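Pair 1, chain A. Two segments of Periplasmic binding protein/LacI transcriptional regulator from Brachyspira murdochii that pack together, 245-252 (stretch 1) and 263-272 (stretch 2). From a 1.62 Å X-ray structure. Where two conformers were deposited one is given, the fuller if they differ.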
# COMPACT_ATOMS: atom_id res chain seq x y z
N LEU A 245 -23.03 -0.76 4.71
CA LEU A 245 -21.69 -0.21 4.85
C LEU A 245 -20.99 -0.14 3.51
O LEU A 245 -21.11 -1.09 2.73
CB LEU A 245 -20.85 -1.06 5.81
CG LEU A 245 -21.20 -0.96 7.24
CD1 LEU A 245 -20.53 -2.03 8.05
CD2 LEU A 245 -20.72 0.36 7.81
N VAL A 246 -20.32 0.97 3.27
CA VAL A 246 -19.46 1.17 2.09
C VAL A 246 -18.02 1.00 2.52
O VAL A 246 -17.49 1.82 3.22
CB VAL A 246 -19.65 2.55 1.43
CG1 VAL A 246 -18.75 2.68 0.21
CG2 VAL A 246 -21.13 2.73 1.07
N VAL A 247 -17.44 -0.10 2.08
CA VAL A 247 -16.10 -0.48 2.50
C VAL A 247 -15.19 -0.54 1.27
O VAL A 247 -15.56 -1.14 0.26
CB VAL A 247 -16.13 -1.82 3.24
CG1 VAL A 247 -14.73 -2.22 3.71
CG2 VAL A 247 -17.13 -1.79 4.41
N MSE A 248 -14.04 0.10 1.34
CA MSE A 248 -13.07 0.18 0.20
C MSE A 248 -11.69 -0.10 0.75
O MSE A 248 -11.37 0.38 1.83
CB MSE A 248 -13.17 1.55 -0.51
CG MSE A 248 -14.57 1.66 -1.14
SE MSE A 248 -14.74 3.50 -1.79
CE MSE A 248 -16.48 3.14 -2.62
N GLY A 249 -10.84 -0.72 -0.07
CA GLY A 249 -9.51 -1.09 0.35
C GLY A 249 -8.37 -0.66 -0.54
O GLY A 249 -8.46 0.20 -1.37
N PHE A 250 -7.28 -1.36 -0.35
CA PHE A 250 -5.99 -1.05 -0.95
C PHE A 250 -5.23 -2.38 -1.11
O PHE A 250 -5.31 -3.32 -0.25
CB PHE A 250 -5.25 -0.14 0.01
CG PHE A 250 -4.26 0.80 -0.61
CD1 PHE A 250 -3.18 0.32 -1.37
CD2 PHE A 250 -4.41 2.15 -0.43
CE1 PHE A 250 -2.27 1.23 -1.93
CE2 PHE A 250 -3.53 3.05 -0.98
CZ PHE A 250 -2.44 2.56 -1.74
N ASP A 251 -4.51 -2.51 -2.22
CA ASP A 251 -3.82 -3.73 -2.60
C ASP A 251 -4.80 -4.88 -2.88
O ASP A 251 -5.91 -4.57 -3.30
CB ASP A 251 -2.74 -4.07 -1.55
CG ASP A 251 -1.59 -3.07 -1.55
OD1 ASP A 251 -1.21 -2.62 -2.64
OD2 ASP A 251 -1.04 -2.74 -0.45
N SER A 252 -4.40 -6.15 -2.78
CA SER A 252 -5.30 -7.26 -3.15
C SER A 252 -5.08 -8.44 -2.21
O SER A 252 -5.39 -8.27 -1.04
CB SER A 252 -5.26 -7.59 -4.67
OG SER A 252 -3.99 -7.93 -5.12
N GLY A 263 -19.23 -8.82 -2.89
CA GLY A 263 -19.95 -7.61 -2.58
C GLY A 263 -19.80 -7.02 -1.18
O GLY A 263 -20.52 -6.08 -0.82
N ILE A 264 -18.88 -7.59 -0.37
CA ILE A 264 -18.58 -7.08 0.95
C ILE A 264 -17.71 -5.79 0.88
O ILE A 264 -17.93 -4.88 1.63
CB ILE A 264 -17.88 -8.18 1.80
CG1 ILE A 264 -18.78 -9.44 1.89
CG2 ILE A 264 -17.55 -7.64 3.19
CD1 ILE A 264 -18.03 -10.68 2.26
N ILE A 265 -16.79 -5.76 -0.07
CA ILE A 265 -15.92 -4.61 -0.28
C ILE A 265 -16.28 -4.08 -1.65
O ILE A 265 -16.34 -4.86 -2.62
CB ILE A 265 -14.41 -5.02 -0.16
CG1 ILE A 265 -14.10 -5.47 1.25
CG2 ILE A 265 -13.51 -3.90 -0.63
CD1 ILE A 265 -12.68 -5.98 1.45
N GLN A 266 -16.56 -2.78 -1.76
CA GLN A 266 -17.05 -2.20 -3.01
C GLN A 266 -15.95 -2.11 -4.05
O GLN A 266 -16.22 -2.21 -5.24
CB GLN A 266 -17.72 -0.84 -2.79
CG GLN A 266 -18.96 -0.89 -1.91
CD GLN A 266 -19.84 -2.10 -2.24
OE1 GLN A 266 -19.96 -3.09 -1.46
NE2 GLN A 266 -20.41 -2.08 -3.45
N GLY A 267 -14.71 -1.93 -3.62
CA GLY A 267 -13.62 -1.75 -4.58
C GLY A 267 -12.39 -1.41 -3.77
O GLY A 267 -12.50 -1.07 -2.57
N SER A 268 -11.27 -1.43 -4.45
CA SER A 268 -9.97 -1.10 -3.87
C SER A 268 -9.05 -0.53 -4.89
O SER A 268 -9.31 -0.56 -6.11
CB SER A 268 -9.33 -2.37 -3.27
OG SER A 268 -10.04 -2.84 -2.13
N VAL A 269 -7.95 0.05 -4.44
CA VAL A 269 -6.91 0.48 -5.39
C VAL A 269 -5.76 -0.48 -5.41
O VAL A 269 -5.41 -1.03 -4.36
CB VAL A 269 -6.40 1.92 -5.11
CG1 VAL A 269 -7.49 2.90 -5.41
CG2 VAL A 269 -5.92 2.10 -3.72
N THR A 270 -5.22 -0.74 -6.60
CA THR A 270 -4.07 -1.67 -6.73
C THR A 270 -2.88 -0.91 -7.21
O THR A 270 -2.96 0.04 -7.98
CB THR A 270 -4.33 -2.86 -7.69
OG1 THR A 270 -3.20 -3.73 -7.74
CG2 THR A 270 -4.67 -2.43 -9.11
N GLN A 271 -1.73 -1.34 -6.75
CA GLN A 271 -0.48 -0.87 -7.29
C GLN A 271 -0.10 -1.62 -8.57
O GLN A 271 -0.86 -2.42 -9.05
CB GLN A 271 0.64 -1.01 -6.26
CG GLN A 271 0.38 -0.46 -4.84
CD GLN A 271 1.57 -0.69 -3.94
OE1 GLN A 271 2.65 -0.09 -4.18
NE2 GLN A 271 1.44 -1.53 -2.96
N ASP A 272 1.07 -1.32 -9.14
CA ASP A 272 1.56 -1.99 -10.39
C ASP A 272 2.92 -2.63 -10.05
O ASP A 272 3.99 -2.03 -10.31
CB ASP A 272 1.70 -0.97 -11.50
CG ASP A 272 2.08 -1.59 -12.86
OD1 ASP A 272 2.45 -2.78 -12.99
OD2 ASP A 272 1.97 -0.87 -13.91
O HOH W 1 -19.09 -2.35 1.16
O HOH W 2 -1.21 -3.61 -5.16
O HOH W 3 -2.48 -5.75 -6.31

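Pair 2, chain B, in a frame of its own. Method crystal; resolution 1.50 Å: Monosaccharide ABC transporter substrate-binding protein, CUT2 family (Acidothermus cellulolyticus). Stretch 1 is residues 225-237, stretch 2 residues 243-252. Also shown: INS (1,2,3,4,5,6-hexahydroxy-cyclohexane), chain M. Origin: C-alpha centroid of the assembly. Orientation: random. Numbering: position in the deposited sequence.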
# COMPACT_ATOMS: atom_id res chain seq x y z
N ALA B 225 19.60 -13.64 8.97
CA ALA B 225 18.25 -13.13 9.08
C ALA B 225 17.32 -13.67 7.96
O ALA B 225 17.75 -13.86 6.79
CB ALA B 225 18.29 -11.60 9.00
N LYS B 226 16.08 -13.91 8.31
CA LYS B 226 15.07 -14.20 7.32
C LYS B 226 14.39 -12.88 6.89
O LYS B 226 14.60 -11.88 7.49
CB LYS B 226 14.03 -15.16 7.88
CG LYS B 226 14.59 -16.41 8.54
CD LYS B 226 15.31 -17.28 7.58
CE LYS B 226 16.12 -18.31 8.39
NZ LYS B 226 16.28 -19.59 7.65
N ILE B 227 13.58 -12.95 5.84
CA ILE B 227 12.90 -11.77 5.24
C ILE B 227 11.42 -12.16 5.11
O ILE B 227 11.09 -13.28 4.72
CB ILE B 227 13.46 -11.41 3.85
CG1 ILE B 227 15.00 -11.24 3.85
CG2 ILE B 227 12.82 -10.15 3.31
CD1 ILE B 227 15.80 -12.43 3.47
N ALA B 228 10.55 -11.19 5.38
CA ALA B 228 9.09 -11.24 5.16
C ALA B 228 8.67 -9.91 4.62
O ALA B 228 9.39 -8.91 4.80
CB ALA B 228 8.38 -11.57 6.42
N THR B 229 7.55 -9.85 3.89
CA THR B 229 7.19 -8.58 3.25
C THR B 229 5.71 -8.33 3.25
O THR B 229 4.86 -9.27 3.33
CB THR B 229 7.69 -8.55 1.79
OG1 THR B 229 7.68 -7.20 1.31
CG2 THR B 229 6.92 -9.47 0.88
N PHE B 230 5.39 -7.06 3.09
CA PHE B 230 4.09 -6.68 2.60
C PHE B 230 4.12 -6.72 1.08
O PHE B 230 5.13 -6.23 0.46
CB PHE B 230 3.74 -5.27 3.12
CG PHE B 230 3.41 -5.20 4.56
CD1 PHE B 230 4.37 -5.33 5.56
CD2 PHE B 230 2.12 -4.99 4.95
CE1 PHE B 230 4.01 -5.28 6.87
CE2 PHE B 230 1.75 -4.96 6.25
CZ PHE B 230 2.68 -5.07 7.24
N ASP B 231 3.04 -7.21 0.45
CA ASP B 231 2.75 -7.13 -1.01
C ASP B 231 3.44 -8.18 -1.83
O ASP B 231 4.44 -8.80 -1.47
CB ASP B 231 3.16 -5.74 -1.59
CG ASP B 231 2.51 -4.57 -0.90
OD1 ASP B 231 1.37 -4.69 -0.39
OD2 ASP B 231 3.12 -3.48 -0.88
N PHE B 232 2.92 -8.31 -3.05
CA PHE B 232 3.50 -9.14 -4.07
C PHE B 232 4.11 -8.29 -5.16
O PHE B 232 3.64 -7.20 -5.41
CB PHE B 232 2.39 -10.01 -4.72
CG PHE B 232 1.97 -11.18 -3.89
CD1 PHE B 232 1.10 -11.04 -2.83
CD2 PHE B 232 2.55 -12.40 -4.10
CE1 PHE B 232 0.73 -12.14 -2.07
CE2 PHE B 232 2.23 -13.51 -3.30
CZ PHE B 232 1.31 -13.37 -2.30
N ASN B 233 5.13 -8.82 -5.83
CA ASN B 233 5.45 -8.47 -7.22
C ASN B 233 5.69 -9.78 -7.97
O ASN B 233 5.41 -10.87 -7.42
CB ASN B 233 6.67 -7.52 -7.29
CG ASN B 233 7.97 -8.20 -6.93
OD1 ASN B 233 8.03 -9.38 -6.59
ND2 ASN B 233 9.03 -7.41 -6.94
N THR B 234 6.21 -9.69 -9.18
CA THR B 234 6.29 -10.83 -10.04
C THR B 234 7.22 -11.89 -9.43
O THR B 234 7.10 -13.09 -9.73
CB THR B 234 6.76 -10.48 -11.47
OG1 THR B 234 8.03 -9.83 -11.45
CG2 THR B 234 5.79 -9.56 -12.13
N GLN B 235 8.16 -11.42 -8.57
CA GLN B 235 9.18 -12.30 -8.00
C GLN B 235 8.82 -13.01 -6.69
O GLN B 235 9.42 -13.99 -6.30
CB GLN B 235 10.46 -11.48 -7.79
CG GLN B 235 11.08 -10.98 -9.09
CD GLN B 235 12.12 -9.92 -8.84
OE1 GLN B 235 13.32 -10.16 -8.96
NE2 GLN B 235 11.66 -8.76 -8.47
N VAL B 236 7.84 -12.45 -5.97
CA VAL B 236 7.50 -12.92 -4.64
C VAL B 236 7.01 -14.38 -4.57
O VAL B 236 7.42 -15.11 -3.72
CB VAL B 236 6.51 -11.93 -4.01
CG1 VAL B 236 5.91 -12.51 -2.74
CG2 VAL B 236 7.25 -10.64 -3.64
N PRO B 237 6.12 -14.81 -5.45
CA PRO B 237 5.68 -16.19 -5.37
C PRO B 237 6.82 -17.24 -5.33
O PRO B 237 6.81 -18.08 -4.45
CB PRO B 237 4.80 -16.34 -6.61
CG PRO B 237 4.22 -14.99 -6.74
CD PRO B 237 5.39 -14.06 -6.48
N GLY B 243 11.77 -20.44 -0.08
CA GLY B 243 12.21 -20.07 1.26
C GLY B 243 12.95 -18.71 1.38
O GLY B 243 13.39 -18.40 2.49
N GLN B 244 13.07 -17.95 0.31
CA GLN B 244 13.70 -16.64 0.34
C GLN B 244 12.85 -15.65 1.13
O GLN B 244 13.38 -14.68 1.62
CB GLN B 244 14.02 -16.12 -1.04
CG GLN B 244 15.29 -16.77 -1.66
CD GLN B 244 15.61 -16.21 -3.02
OE1 GLN B 244 14.82 -16.33 -3.96
NE2 GLN B 244 16.77 -15.60 -3.15
N LEU B 245 11.53 -15.84 1.15
CA LEU B 245 10.61 -15.01 1.93
C LEU B 245 9.74 -15.88 2.82
O LEU B 245 9.27 -16.98 2.33
CB LEU B 245 9.69 -14.22 1.02
CG LEU B 245 10.26 -13.04 0.23
CD1 LEU B 245 9.26 -12.51 -0.80
CD2 LEU B 245 10.71 -11.94 1.18
N GLN B 246 9.61 -15.58 4.08
CA GLN B 246 8.75 -16.34 4.99
C GLN B 246 7.28 -16.27 4.62
O GLN B 246 6.58 -17.26 4.70
CB GLN B 246 8.96 -15.91 6.44
CG GLN B 246 10.41 -15.91 6.93
CD GLN B 246 11.02 -17.26 6.76
OE1 GLN B 246 11.88 -17.53 5.83
NE2 GLN B 246 10.56 -18.14 7.59
N TRP B 247 6.83 -15.09 4.23
CA TRP B 247 5.45 -14.86 3.91
C TRP B 247 5.35 -13.48 3.31
O TRP B 247 6.30 -12.70 3.40
CB TRP B 247 4.54 -15.01 5.14
CG TRP B 247 5.09 -14.43 6.40
CD1 TRP B 247 5.63 -15.14 7.44
CD2 TRP B 247 5.07 -13.05 6.84
NE1 TRP B 247 5.96 -14.32 8.47
CE2 TRP B 247 5.67 -13.02 8.13
CE3 TRP B 247 4.70 -11.83 6.24
CZ2 TRP B 247 5.85 -11.80 8.86
CZ3 TRP B 247 4.91 -10.62 6.99
CH2 TRP B 247 5.45 -10.64 8.27
N ALA B 248 4.20 -13.20 2.69
CA ALA B 248 3.87 -11.85 2.12
C ALA B 248 2.47 -11.58 2.55
O ALA B 248 1.61 -12.46 2.52
CB ALA B 248 3.98 -11.83 0.63
N ILE B 249 2.20 -10.35 2.94
CA ILE B 249 0.88 -9.89 3.30
C ILE B 249 0.23 -9.23 2.10
O ILE B 249 0.73 -8.21 1.60
CB ILE B 249 0.91 -8.91 4.48
CG1 ILE B 249 1.54 -9.59 5.73
CG2 ILE B 249 -0.45 -8.37 4.74
CD1 ILE B 249 1.85 -8.64 6.87
N ASP B 250 -0.88 -9.77 1.64
CA ASP B 250 -1.59 -9.24 0.49
C ASP B 250 -2.68 -8.26 0.95
O ASP B 250 -3.48 -8.60 1.83
CB ASP B 250 -2.23 -10.43 -0.21
CG ASP B 250 -2.82 -10.12 -1.55
OD1 ASP B 250 -2.71 -8.99 -2.15
OD2 ASP B 250 -3.44 -11.08 -2.05
N GLN B 251 -2.61 -7.07 0.36
CA GLN B 251 -3.62 -6.02 0.51
C GLN B 251 -4.52 -5.85 -0.69
O GLN B 251 -5.40 -4.96 -0.69
CB GLN B 251 -3.02 -4.65 0.88
CG GLN B 251 -2.21 -4.02 -0.25
CD GLN B 251 -1.70 -2.61 0.07
OE1 GLN B 251 -0.46 -2.34 0.07
NE2 GLN B 251 -2.62 -1.71 0.27
N GLN B 252 -4.28 -6.64 -1.73
CA GLN B 252 -5.05 -6.63 -2.99
C GLN B 252 -5.15 -5.24 -3.59
O GLN B 252 -6.25 -4.66 -3.73
CB GLN B 252 -6.41 -7.28 -2.83
CG GLN B 252 -6.34 -8.73 -2.41
CD GLN B 252 -7.73 -9.30 -2.33
OE1 GLN B 252 -8.47 -9.00 -1.33
NE2 GLN B 252 -8.16 -9.95 -3.37
C1 INS M . 2.47 -0.36 -0.30
C2 INS M . 3.90 -0.04 -0.69
C3 INS M . 3.92 1.23 -1.55
C4 INS M . 3.17 2.38 -0.92
C5 INS M . 1.75 2.03 -0.62
C6 INS M . 1.62 0.80 0.24
O1 INS M . 2.37 -1.50 0.56
O2 INS M . 4.58 0.27 0.53
O3 INS M . 5.31 1.57 -1.71
O4 INS M . 3.22 3.55 -1.78
O5 INS M . 1.07 3.09 0.10
O6 INS M . 0.23 0.42 0.41
O HOH W 4 13.64 -15.52 4.46
O HOH W 5 0.13 -5.50 2.09
O HOH W 6 -0.47 -6.52 -1.68

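In both pairs two short strands run side by side in parallel, their directions differing by 15° in pair 1 and 11° in pair 2, and the central backbones superpose with an RMSD of 0.7 Å. The same four-rung ladder of backbone hydrogen bonds holds each pair. In pair 1, Gln266(A) N donates to Val247(A) O (2.8 Å), Gly249(A) N to Gly267(A) O (3.0 Å), Val269(A) N to Gly249(A) O (3.1 Å) and Asp251(A) N to Val269(A) O (2.8 Å). Pair 2 repeats the ladder at the matching positions, from Gln246(B) N to Ile227(B) O (2.8 Å) through to Asp231(B) N to Ile249(B) O (2.8 Å). Because these bonds use only main-chain atoms, the side chains are free to differ. Gly263(A) and Gly243(B) also match: each ends a helix in a Schellman motif, with a positive phi that favours glycine.

Some packing is conserved in kind. Val247(A) CG1 lies 4.1 Å from Ile265(A) CG1; in pair 2, Ile227(B) CG2 lies 3.5 Å from Leu245(B) CD2, again branched aliphatic against branched aliphatic. Further along, Val269(A) CG2 sits 3.6 Å from the centroid of the Phe250(A) ring, over its face, and Ile249(B) CD1 sits 3.8 Å from that of Phe230(B). The flat ring offers a broad surface on which a methyl group can rest.

Elsewhere the bulk is exchanged between the two stretches. Met248(A), a selenomethionine, lies across from Gly267(A), which has no side chain; the matching positions hold the small Ala228(B) and the large Trp247(B). Ala228(B) CB lies 3.3 Å from the centroid of the six-membered ring of Trp247(B), over its face. On the other side of the sheet, Gly249(A) leaves room for Ser268(A): a CB on the glycine would come 2.7 Å from Ser268(A) OG, a clash. In pair 2, Thr229(B) and Ala248(B) fit together instead, with Thr229(B) CG2 3.8 Å from Ala248(B) CB, since alanine carries no hydroxyl there.

At the C-terminal end, aspartate and glutamine recur with different bonding. Gln271(A) NE2 donates to Asp251(A) OD1 (2.9 Å), joining the two stretches directly, just past the strand of stretch 1. In pair 2, Asp231(B) OD1 and Gln251(B) OE1 lie 3.0 Å apart, but both are acceptors and form no hydrogen bond. Both side chains instead accept hydrogen bonds from hydroxyls of the bound INS: O1 donates to Asp231(B) OD2 (2.6 Å) and O6 to Gln251(B) OE1 (2.9 Å), as suits a substrate-binding protein.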